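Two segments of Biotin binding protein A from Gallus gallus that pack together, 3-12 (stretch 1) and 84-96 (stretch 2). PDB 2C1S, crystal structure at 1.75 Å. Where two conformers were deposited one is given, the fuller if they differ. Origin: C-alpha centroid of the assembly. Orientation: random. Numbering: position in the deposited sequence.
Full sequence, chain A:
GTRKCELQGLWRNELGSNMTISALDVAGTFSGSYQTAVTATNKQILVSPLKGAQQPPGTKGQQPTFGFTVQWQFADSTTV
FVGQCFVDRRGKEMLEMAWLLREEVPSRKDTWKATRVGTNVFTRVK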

ATOM      1  N   ARG A   3      -6.372  -2.510  31.589  1.00 38.07           N
ATOM      2  CA  ARG A   3      -5.227  -3.032  30.806  1.00 37.29           C
ATOM      3  C   ARG A   3      -5.709  -3.662  29.503  1.00 35.51           C
ATOM      4  O   ARG A   3      -4.912  -4.259  28.773  1.00 34.70           O
ATOM      5  CB  ARG A   3      -4.462  -4.102  31.602  1.00 38.30           C
ATOM      6  CG  ARG A   3      -3.766  -3.633  32.854  1.00 42.59           C
ATOM      7  CD  ARG A   3      -2.904  -4.759  33.417  1.00 48.43           C
ATOM      8  NE  ARG A   3      -2.141  -4.293  34.573  1.00 53.56           N
ATOM      9  CZ  ARG A   3      -0.935  -3.717  34.513  1.00 56.55           C
ATOM     10  NH1 ARG A   3      -0.322  -3.541  33.344  1.00 56.75           N
ATOM     11  NH2 ARG A   3      -0.333  -3.321  35.635  1.00 57.48           N
ATOM     12  N   LYS A   4      -7.016  -3.593  29.239  1.00 33.95           N
ATOM     13  CA  LYS A   4      -7.548  -4.045  27.956  1.00 31.94           C
ATOM     14  C   LYS A   4      -6.851  -3.287  26.830  1.00 30.32           C
ATOM     15  O   LYS A   4      -6.805  -2.064  26.863  1.00 29.36           O
ATOM     16  CB  LYS A   4      -9.055  -3.820  27.851  1.00 32.33           C
ATOM     17  CG  LYS A   4      -9.892  -4.858  28.579  1.00 32.69           C
ATOM     18  CD  LYS A   4      -9.466  -6.271  28.246  1.00 32.73           C
ATOM     19  CE  LYS A   4     -10.569  -7.222  28.614  1.00 33.12           C
ATOM     20  NZ  LYS A   4     -10.163  -8.608  28.341  1.00 33.81           N
ATOM     21  N   CYS A   5      -6.305  -4.035  25.866  1.00 28.42           N
ATOM     22  CA  CYS A   5      -5.612  -3.480  24.677  1.00 27.58           C
ATOM     23  C   CYS A   5      -4.236  -2.881  24.952  1.00 26.87           C
ATOM     24  O   CYS A   5      -3.646  -2.229  24.075  1.00 26.53           O
ATOM     25  CB  CYS A   5      -6.492  -2.496  23.909  1.00 27.07           C
ATOM     26  SG  CYS A   5      -7.429  -3.327  22.601  1.00 27.19           S
ATOM     27  N   GLU A   6      -3.747  -3.095  26.167  1.00 25.53           N
ATOM     28  CA  GLU A   6      -2.346  -2.911  26.501  1.00 25.79           C
ATOM     29  C   GLU A   6      -1.486  -3.732  25.543  1.00 23.58           C
ATOM     30  O   GLU A   6      -1.608  -4.972  25.454  1.00 22.64           O
ATOM     31  CB  GLU A   6      -2.126  -3.328  27.968  1.00 25.19           C
ATOM     32  CG  GLU A   6      -0.764  -3.805  28.361  1.00 29.37           C
ATOM     33  CD  GLU A   6      -0.576  -3.810  29.883  1.00 30.37           C
ATOM     34  OE1 GLU A   6      -1.050  -2.853  30.553  1.00 35.79           O
ATOM     35  OE2 GLU A   6       0.059  -4.768  30.389  1.00 37.28           O
ATOM     36  N   LEU A   7      -0.604  -3.046  24.808  1.00 22.32           N
ATOM     37  CA  LEU A   7       0.220  -3.743  23.833  1.00 21.03           C
ATOM     38  C   LEU A   7       1.157  -4.739  24.465  1.00 21.62           C
ATOM     39  O   LEU A   7       1.437  -5.774  23.870  1.00 21.18           O
ATOM     40  CB  LEU A   7       1.031  -2.764  22.956  1.00 20.80           C
ATOM     41  CG  LEU A   7       0.204  -1.728  22.212  1.00 19.37           C
ATOM     42  CD1 LEU A   7       1.149  -0.853  21.359  1.00 16.66           C
ATOM     43  CD2 LEU A   7      -0.888  -2.422  21.356  1.00 19.16           C
ATOM     44  N   GLN A   8       1.640  -4.426  25.673  1.00 22.19           N
ATOM     45  CA  GLN A   8       2.595  -5.279  26.330  1.00 23.41           C
ATOM     46  C   GLN A   8       2.012  -6.662  26.409  1.00 22.83           C
ATOM     47  O   GLN A   8       0.862  -6.830  26.831  1.00 24.04           O
ATOM     48  CB  GLN A   8       2.893  -4.781  27.748  1.00 23.13           C
ATOM     49  CG  GLN A   8       3.787  -5.737  28.534  1.00 26.49           C
ATOM     50  CD  GLN A   8       4.136  -5.185  29.906  1.00 27.93           C
ATOM     51  OE1 GLN A   8       3.685  -4.101  30.290  1.00 28.28           O
ATOM     52  NE2 GLN A   8       4.944  -5.920  30.640  1.00 29.94           N
ATOM     53  N   GLY A   9       2.801  -7.649  26.041  1.00 22.80           N
ATOM     54  CA  GLY A   9       2.352  -9.022  26.144  1.00 23.17           C
ATOM     55  C   GLY A   9       2.567  -9.782  24.874  1.00 23.10           C
ATOM     56  O   GLY A   9       3.327  -9.353  24.024  1.00 24.01           O
ATOM     57  N   LEU A  10       1.867 -10.911  24.751  1.00 22.80           N
ATOM     58  CA  LEU A  10       2.095 -11.872  23.681  1.00 21.92           C
ATOM     59  C   LEU A  10       0.886 -11.915  22.722  1.00 21.50           C
ATOM     60  O   LEU A  10      -0.274 -11.932  23.167  1.00 20.57           O
ATOM     61  CB  LEU A  10       2.291 -13.247  24.303  0.50 22.52           C
ATOM     62  CG  LEU A  10       3.419 -13.363  25.324  0.50 21.79           C
ATOM     63  CD1 LEU A  10       2.903 -13.951  26.624  0.50 23.11           C
ATOM     64  CD2 LEU A  10       4.539 -14.192  24.744  0.50 22.65           C
ATOM     65  N   TRP A  11       1.193 -11.914  21.425  1.00 20.49           N
ATOM     66  CA  TRP A  11       0.213 -11.829  20.342  1.00 19.52           C
ATOM     67  C   TRP A  11       0.517 -12.831  19.212  1.00 19.02           C
ATOM     68  O   TRP A  11       1.657 -13.190  18.953  1.00 20.91           O
ATOM     69  CB  TRP A  11       0.196 -10.410  19.763  1.00 19.23           C
ATOM     70  CG  TRP A  11      -0.052  -9.340  20.761  1.00 19.19           C
ATOM     71  CD1 TRP A  11       0.887  -8.700  21.522  1.00 19.91           C
ATOM     72  CD2 TRP A  11      -1.318  -8.774  21.123  1.00 19.72           C
ATOM     73  NE1 TRP A  11       0.294  -7.780  22.321  1.00 17.28           N
ATOM     74  CE2 TRP A  11      -1.069  -7.819  22.120  1.00 18.63           C
ATOM     75  CE3 TRP A  11      -2.651  -9.014  20.722  1.00 17.99           C
ATOM     76  CZ2 TRP A  11      -2.092  -7.053  22.700  1.00 20.81           C
ATOM     77  CZ3 TRP A  11      -3.671  -8.257  21.310  1.00 19.95           C
ATOM     78  CH2 TRP A  11      -3.380  -7.282  22.278  1.00 19.55           C
ATOM     79  N   ARG A  12      -0.520 -13.280  18.521  1.00 19.27           N
ATOM     80  CA  ARG A  12      -0.379 -14.158  17.363  1.00 19.54           C
ATOM     81  C   ARG A  12      -1.340 -13.650  16.274  1.00 18.77           C
ATOM     82  O   ARG A  12      -2.440 -13.180  16.583  1.00 18.73           O
ATOM     83  CB  ARG A  12      -0.730 -15.589  17.734  1.00 20.20           C
ATOM     84  CG  ARG A  12      -0.433 -16.615  16.668  1.00 24.74           C
ATOM     85  CD  ARG A  12      -0.951 -18.000  17.085  1.00 31.99           C
ATOM     86  NE  ARG A  12      -2.408 -17.986  17.244  1.00 36.96           N
ATOM     87  CZ  ARG A  12      -3.284 -18.146  16.243  1.00 42.42           C
ATOM     88  NH1 ARG A  12      -2.865 -18.336  14.983  1.00 42.17           N
ATOM     89  NH2 ARG A  12      -4.598 -18.118  16.503  1.00 43.33           N
ATOM     90  N   GLN A  84      -3.915  -0.404  15.296  1.00 15.05           N
ATOM     91  CA  GLN A  84      -4.715   0.040  16.420  1.00 15.69           C
ATOM     92  C   GLN A  84      -5.342  -1.222  17.006  1.00 16.23           C
ATOM     93  O   GLN A  84      -5.711  -2.143  16.280  1.00 14.67           O
ATOM     94  CB  GLN A  84      -5.807   0.997  15.950  1.00 15.55           C
ATOM     95  CG  GLN A  84      -6.654   1.696  17.062  1.00 16.19           C
ATOM     96  CD  GLN A  84      -7.716   2.649  16.497  1.00 17.62           C
ATOM     97  OE1 GLN A  84      -7.798   2.898  15.283  1.00 17.66           O
ATOM     98  NE2 GLN A  84      -8.549   3.196  17.389  1.00 17.99           N
ATOM     99  N   CYS A  85      -5.432  -1.239  18.330  1.00 17.49           N
ATOM    100  CA  CYS A  85      -6.136  -2.296  19.057  1.00 18.03           C
ATOM    101  C   CYS A  85      -7.619  -1.974  19.245  1.00 17.35           C
ATOM    102  O   CYS A  85      -8.018  -0.815  19.375  1.00 16.85           O
ATOM    103  CB  CYS A  85      -5.486  -2.470  20.430  1.00 18.16           C
ATOM    104  SG  CYS A  85      -5.979  -3.990  21.285  1.00 21.35           S
ATOM    105  N   PHE A  86      -8.431  -3.030  19.257  1.00 18.05           N
ATOM    106  CA  PHE A  86      -9.876  -2.918  19.510  1.00 18.61           C
ATOM    107  C   PHE A  86     -10.248  -4.003  20.471  1.00 19.58           C
ATOM    108  O   PHE A  86      -9.645  -5.065  20.436  1.00 19.44           O
ATOM    109  CB  PHE A  86     -10.655  -3.124  18.209  1.00 18.42           C
ATOM    110  CG  PHE A  86     -10.329  -2.111  17.178  1.00 16.63           C
ATOM    111  CD1 PHE A  86     -10.984  -0.893  17.138  1.00 19.17           C
ATOM    112  CD2 PHE A  86      -9.284  -2.353  16.288  1.00 18.70           C
ATOM    113  CE1 PHE A  86     -10.631   0.066  16.171  1.00 21.17           C
ATOM    114  CE2 PHE A  86      -8.928  -1.393  15.334  1.00 19.41           C
ATOM    115  CZ  PHE A  86      -9.582  -0.193  15.301  1.00 16.41           C
ATOM    116  N   VAL A  87     -11.222  -3.712  21.330  1.00 20.54           N
ATOM    117  CA  VAL A  87     -11.741  -4.702  22.268  1.00 21.35           C
ATOM    118  C   VAL A  87     -13.171  -4.968  21.798  1.00 21.41           C
ATOM    119  O   VAL A  87     -13.934  -4.014  21.567  1.00 20.78           O
ATOM    120  CB  VAL A  87     -11.681  -4.210  23.741  0.50 21.22           C
ATOM    121  CG1 VAL A  87     -12.233  -2.789  23.878  0.50 20.99           C
ATOM    122  CG2 VAL A  87     -12.403  -5.160  24.666  0.50 21.78           C
ATOM    123  N   ASP A  88     -13.497  -6.237  21.584  1.00 22.11           N
ATOM    124  CA  ASP A  88     -14.854  -6.568  21.155  1.00 23.29           C
ATOM    125  C   ASP A  88     -15.845  -6.616  22.353  1.00 23.61           C
ATOM    126  O   ASP A  88     -15.461  -6.339  23.500  1.00 23.24           O
ATOM    127  CB  ASP A  88     -14.874  -7.826  20.256  1.00 23.18           C
ATOM    128  CG  ASP A  88     -14.784  -9.130  21.038  1.00 25.26           C
ATOM    129  OD1 ASP A  88     -14.899  -9.116  22.263  1.00 26.62           O
ATOM    130  OD2 ASP A  88     -14.594 -10.195  20.420  1.00 28.68           O
ATOM    131  N   ARG A  89     -17.106  -6.965  22.071  1.00 23.43           N
ATOM    132  CA  ARG A  89     -18.183  -6.913  23.065  1.00 23.68           C
ATOM    133  C   ARG A  89     -17.906  -7.867  24.216  1.00 24.04           C
ATOM    134  O   ARG A  89     -18.420  -7.675  25.322  1.00 24.73           O
ATOM    135  CB  ARG A  89     -19.530  -7.249  22.415  1.00 23.40           C
ATOM    136  CG  ARG A  89     -19.625  -8.679  21.871  1.00 23.10           C
ATOM    137  CD  ARG A  89     -21.075  -9.084  21.590  1.00 23.83           C
ATOM    138  NE  ARG A  89     -21.716  -8.247  20.578  1.00 23.88           N
ATOM    139  CZ  ARG A  89     -23.042  -8.127  20.433  1.00 26.19           C
ATOM    140  NH1 ARG A  89     -23.877  -8.757  21.267  1.00 24.29           N
ATOM    141  NH2 ARG A  89     -23.530  -7.354  19.479  1.00 23.57           N
ATOM    142  N   ARG A  90     -17.091  -8.886  23.947  1.00 24.03           N
ATOM    143  CA  ARG A  90     -16.734  -9.884  24.955  1.00 24.15           C
ATOM    144  C   ARG A  90     -15.398  -9.615  25.643  1.00 24.42           C
ATOM    145  O   ARG A  90     -14.930 -10.434  26.432  1.00 23.79           O
ATOM    146  CB  ARG A  90     -16.704 -11.269  24.323  1.00 25.10           C
ATOM    147  CG  ARG A  90     -18.087 -11.835  24.123  1.00 26.32           C
ATOM    148  CD  ARG A  90     -18.117 -13.163  23.425  1.00 26.79           C
ATOM    149  NE  ARG A  90     -19.515 -13.347  23.061  1.00 28.87           N
ATOM    150  CZ  ARG A  90     -20.011 -13.061  21.863  1.00 28.09           C
ATOM    151  NH1 ARG A  90     -19.227 -12.630  20.880  1.00 30.23           N
ATOM    152  NH2 ARG A  90     -21.288 -13.210  21.647  1.00 27.36           N
ATOM    153  N   GLY A  91     -14.789  -8.477  25.318  1.00 23.73           N
ATOM    154  CA  GLY A  91     -13.498  -8.086  25.886  1.00 24.66           C
ATOM    155  C   GLY A  91     -12.296  -8.691  25.177  1.00 25.25           C
ATOM    156  O   GLY A  91     -11.187  -8.643  25.707  1.00 25.52           O
ATOM    157  N   LYS A  92     -12.490  -9.287  24.003  1.00 24.79           N
ATOM    158  CA  LYS A  92     -11.369  -9.911  23.312  1.00 25.38           C
ATOM    159  C   LYS A  92     -10.648  -8.827  22.531  1.00 24.08           C
ATOM    160  O   LYS A  92     -11.288  -7.991  21.896  1.00 24.27           O
ATOM    161  CB  LYS A  92     -11.829 -11.032  22.386  1.00 25.92           C
ATOM    162  CG  LYS A  92     -12.602 -12.129  23.129  1.00 28.22           C
ATOM    163  CD  LYS A  92     -12.999 -13.316  22.252  1.00 27.91           C
ATOM    164  CE  LYS A  92     -14.011 -14.212  23.015  1.00 30.57           C
ATOM    165  NZ  LYS A  92     -14.301 -15.452  22.246  1.00 33.61           N
ATOM    166  N   GLU A  93      -9.321  -8.829  22.625  1.00 22.86           N
ATOM    167  CA  GLU A  93      -8.478  -7.796  21.983  1.00 21.52           C
ATOM    168  C   GLU A  93      -7.943  -8.269  20.641  1.00 20.49           C
ATOM    169  O   GLU A  93      -7.438  -9.388  20.503  1.00 20.99           O
ATOM    170  CB  GLU A  93      -7.280  -7.439  22.884  1.00 20.91           C
ATOM    171  CG  GLU A  93      -7.636  -6.930  24.308  1.00 20.81           C
ATOM    172  CD  GLU A  93      -6.609  -7.384  25.317  1.00 23.73           C
ATOM    173  OE1 GLU A  93      -6.281  -8.608  25.351  1.00 24.46           O
ATOM    174  OE2 GLU A  93      -6.124  -6.525  26.077  1.00 23.60           O
ATOM    175  N   MET A  94      -8.025  -7.387  19.653  1.00 20.44           N
ATOM    176  CA  MET A  94      -7.451  -7.672  18.343  1.00 20.64           C
ATOM    177  C   MET A  94      -6.619  -6.477  17.888  1.00 18.84           C
ATOM    178  O   MET A  94      -7.108  -5.361  17.960  1.00 18.91           O
ATOM    179  CB  MET A  94      -8.540  -8.057  17.323  0.50 20.77           C
ATOM    180  CG  MET A  94      -9.001  -9.534  17.395  0.50 23.17           C
ATOM    181  SD  MET A  94     -10.362  -9.863  18.555  0.50 28.92           S
ATOM    182  CE  MET A  94     -10.578 -11.625  18.345  0.50 23.33           C
ATOM    183  N   LEU A  95      -5.388  -6.699  17.408  1.00 17.43           N
ATOM    184  CA  LEU A  95      -4.613  -5.602  16.771  1.00 16.05           C
ATOM    185  C   LEU A  95      -4.877  -5.674  15.275  1.00 14.26           C
ATOM    186  O   LEU A  95      -4.574  -6.692  14.655  1.00 15.06           O
ATOM    187  CB  LEU A  95      -3.103  -5.722  17.052  1.00 16.14           C
ATOM    188  CG  LEU A  95      -2.673  -6.046  18.482  1.00 15.35           C
ATOM    189  CD1 LEU A  95      -1.151  -6.320  18.537  1.00 15.81           C
ATOM    190  CD2 LEU A  95      -3.073  -4.957  19.440  1.00 14.25           C
ATOM    191  N   GLU A  96      -5.443  -4.607  14.717  1.00 14.27           N
ATOM    192  CA  GLU A  96      -5.682  -4.524  13.267  1.00 14.38           C
ATOM    193  C   GLU A  96      -4.438  -3.779  12.751  1.00 13.84           C
ATOM    194  O   GLU A  96      -4.173  -2.667  13.189  1.00 12.39           O
ATOM    195  CB  GLU A  96      -6.928  -3.674  12.963  1.00 15.10           C
ATOM    196  CG  GLU A  96      -8.298  -4.350  13.220  1.00 16.82           C
ATOM    197  CD  GLU A  96      -8.593  -5.534  12.272  1.00 19.62           C
ATOM    198  OE1 GLU A  96      -7.969  -5.662  11.203  1.00 19.62           O
ATOM    199  OE2 GLU A  96      -9.488  -6.349  12.587  1.00 22.16           O
TER
HETATM  200  O   HOH W   1     -12.952 -10.062  29.092  1.00 46.18           O

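The shortest polar contact between the stretches runs from backbone to carboxylate: Cys 5 N donates to Glu 93 OE2 across 2.5 Å, with an N-H...acceptor angle of 167°. This near-linear geometry supports a strong hydrogen bond. Glu 93 is buried, and its CA-to-CB bond points toward stretch 1; chi1 near -58° (m) helps carry the carboxylate up to the loop. The loop itself is a type II turn from Arg 3 to Glu 6, closed by Glu 6 N to Arg 3 O at 3.1 Å.

A second hydrogen bond lies at the exposed margin. The extended end of the Lys 4 side chain (chi3 and chi4 both t) brings NZ to 2.8 Å from Gly 91 O. Water 1 accepts from Lys 4 NZ at 3.2 Å and donates weakly to Arg 90 O at 3.3 Å, adding a bridge to the same hairpin turn. Gly 91 has a positive phi of 84°, which favours glycine, and an ideal CB there would stand a tight 3.4 Å from Lys 4 CE.

The covalent link is the disulfide, Cys 5 SG to Cys 85 SG at 2.1 Å with chi3 of -75°. It joins the turn to the strand where the backbones come within 5.8 Å, measured from Cys 5 CA to Cys 85 CA, and both cysteines are buried.

Beyond it, packing takes over. Leu 95 covers one face of the Trp 11 ring: its CG sits 3.8 Å from the six-membered ring centroid, 16° off the normal, a CH-pi contact. Glu 93 CB meets the ring edge, 3.9 Å from Trp 11 CH2. Trp 11 NE1 donates to Leu 7 O at 2.8 Å (167°), satisfying the indole's polar atom within this buried setting. Leu 7 CD2 reaches Leu 95 CD2 at 3.9 Å, extending the apolar contact. In all, 508 Å² is buried.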